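Local atomic coordinates of FAD synthase (Thermoplasma volcanium GSS1, PDB entry 3GLV), a protein that probably catalyses the transfer of the AMP portion of ATP to FMN, yielding FAD and diphosphate in a reaction that depends on a divalent metal cation. Residues 10-14 / 56-60. Numbering follows the deposited sequence.
Sequences VFDIL and RLALI. With SO4 (sulfate ion), chain C.
R56 NH1 donates a hydrogen bond to V10 O (2.8 Å), with V10 CG1 lying over one face of the guanidinium; NH2 of the same group forms a salt bridge with D39. D12 OD1 stays 4.3 Å from R56 NE, beyond salt-bridge range; the D12 carboxylate accepts hydrogen bonds from I50 N and F51 N. A water donates to both F11 O and R56 O, at 2.8 Å each. Segment 10-14 lies in the loop between strand 4-9 and helix 16-26 of a nucleotidyltransferase Rossmann-like fold, and 56-60 is the last turn of helix 53-60; the backbones come nearest at D12 and R56 (CA to CA 6.1 Å). F11 is left-handed (phi/psi 55/52), and two successive amides donate hydrogen bonds to a sulfate, V10 N to O2 and F11 N to O3 (both 2.7 Å), in the inferred ATP site, where H18 also binds the ion. Sulfate O3 lies over one face of the F11 ring; on the opposite face I60 CD1 makes a CH-pi contact, 4.0 Å from the centroid. L14 (m, t) points toward the helix, its CD2 3.9 Å from I60 CD1 and its CD1 3.8 Å from L59 CG, beside the second subunit, whose I19 packs on L59.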
loop_
_atom_site.group_PDB
_atom_site.type_symbol
_atom_site.label_atom_id
_atom_site.label_comp_id
_atom_site.label_asym_id
_atom_site.label_seq_id
_atom_site.Cartn_x
_atom_site.Cartn_y
_atom_site.Cartn_z
ATOM N N VAL A 10 -1.151 6.772 -12.298
ATOM C CA VAL A 10 -2.503 6.872 -11.830
ATOM C C VAL A 10 -2.657 6.166 -10.501
ATOM O O VAL A 10 -3.266 6.711 -9.627
ATOM C CB VAL A 10 -3.496 6.297 -12.897
ATOM C CG1 VAL A 10 -4.876 6.322 -12.385
ATOM C CG2 VAL A 10 -3.395 7.102 -14.307
ATOM N N PHE A 11 -2.117 4.940 -10.380
ATOM C CA PHE A 11 -2.204 4.111 -9.172
ATOM C C PHE A 11 -3.645 3.903 -8.738
ATOM O O PHE A 11 -4.002 4.178 -7.604
ATOM C CB PHE A 11 -1.360 4.726 -8.014
ATOM C CG PHE A 11 0.086 5.016 -8.416
ATOM C CD1 PHE A 11 0.979 3.959 -8.630
ATOM C CD2 PHE A 11 0.528 6.334 -8.655
ATOM C CE1 PHE A 11 2.296 4.205 -9.044
ATOM C CE2 PHE A 11 1.834 6.594 -9.072
ATOM C CZ PHE A 11 2.714 5.511 -9.275
ATOM N N ASP A 12 -4.480 3.455 -9.663
ATOM C CA ASP A 12 -5.908 3.285 -9.363
ATOM C C ASP A 12 -6.122 2.107 -8.396
ATOM O O ASP A 12 -6.559 2.298 -7.235
ATOM C CB ASP A 12 -6.715 3.120 -10.648
ATOM C CG ASP A 12 -8.193 3.212 -10.431
ATOM O OD1 ASP A 12 -8.664 3.878 -9.450
ATOM O OD2 ASP A 12 -8.896 2.637 -11.308
ATOM N N ILE A 13 -5.795 0.916 -8.853
ATOM C CA ILE A 13 -5.841 -0.268 -7.998
ATOM C C ILE A 13 -4.417 -0.684 -7.743
ATOM O O ILE A 13 -3.730 -1.088 -8.709
ATOM C CB ILE A 13 -6.574 -1.439 -8.653
ATOM C CG1 ILE A 13 -7.990 -1.048 -9.052
ATOM C CG2 ILE A 13 -6.599 -2.720 -7.696
ATOM C CD1 ILE A 13 -8.786 -0.565 -7.879
ATOM N N LEU A 14 -3.964 -0.598 -6.488
ATOM C CA LEU A 14 -2.535 -0.883 -6.206
ATOM C C LEU A 14 -2.233 -2.337 -6.456
ATOM O O LEU A 14 -3.011 -3.240 -6.064
ATOM C CB LEU A 14 -2.104 -0.518 -4.774
ATOM C CG LEU A 14 -1.770 0.930 -4.425
ATOM C CD1 LEU A 14 -1.372 1.142 -2.985
ATOM C CD2 LEU A 14 -0.647 1.433 -5.391
ATOM N N ARG A 56 -6.686 8.106 -4.307
ATOM C CA ARG A 56 -5.518 7.434 -4.872
ATOM C C ARG A 56 -4.238 8.008 -4.263
ATOM O O ARG A 56 -3.288 7.269 -3.987
ATOM C CB ARG A 56 -5.482 7.517 -6.403
ATOM C CG ARG A 56 -6.595 6.707 -7.070
ATOM C CD ARG A 56 -6.594 6.694 -8.638
ATOM N NE ARG A 56 -7.121 7.913 -9.240
ATOM C CZ ARG A 56 -6.390 8.934 -9.678
ATOM N NH1 ARG A 56 -5.058 8.889 -9.622
ATOM N NH2 ARG A 56 -6.983 10.003 -10.218
ATOM N N LEU A 57 -4.193 9.337 -4.132
ATOM C CA LEU A 57 -3.037 10.035 -3.564
ATOM C C LEU A 57 -2.789 9.578 -2.124
ATOM O O LEU A 57 -1.672 9.272 -1.771
ATOM C CB LEU A 57 -3.243 11.569 -3.598
ATOM C CG LEU A 57 -2.254 12.510 -2.810
ATOM C CD1 LEU A 57 -0.898 12.436 -3.371
ATOM C CD2 LEU A 57 -2.680 13.975 -2.916
ATOM N N ALA A 58 -3.842 9.590 -1.298
ATOM C CA ALA A 58 -3.763 9.183 0.122
ATOM C C ALA A 58 -3.252 7.751 0.291
ATOM O O ALA A 58 -2.426 7.470 1.172
ATOM C CB ALA A 58 -5.123 9.347 0.796
ATOM N N LEU A 59 -3.729 6.827 -0.546
ATOM C CA LEU A 59 -3.262 5.463 -0.438
ATOM C C LEU A 59 -1.796 5.376 -0.793
ATOM O O LEU A 59 -1.025 4.791 -0.025
ATOM C CB LEU A 59 -4.083 4.499 -1.299
ATOM C CG LEU A 59 -4.000 3.033 -0.989
ATOM C CD1 LEU A 59 -4.242 2.644 0.515
ATOM C CD2 LEU A 59 -4.954 2.247 -1.943
ATOM N N ILE A 60 -1.386 5.963 -1.912
ATOM C CA ILE A 60 0.059 5.966 -2.299
ATOM C C ILE A 60 0.967 6.489 -1.154
ATOM O O ILE A 60 2.053 5.982 -0.915
ATOM C CB ILE A 60 0.273 6.811 -3.595
ATOM C CG1 ILE A 60 0.129 5.922 -4.821
ATOM C CG2 ILE A 60 1.653 7.486 -3.642
ATOM C CD1 ILE A 60 1.186 4.827 -4.884
HETATM S S SO4 C . -0.359 3.541 -13.683
HETATM O O1 SO4 C . -1.278 3.017 -14.708
HETATM O O2 SO4 C . -0.124 4.951 -13.992
HETATM O O3 SO4 C . -1.028 3.519 -12.362
HETATM O O4 SO4 C . 0.841 2.720 -13.868
HETATM O O HOH W 1 -3.413 4.617 -4.861
#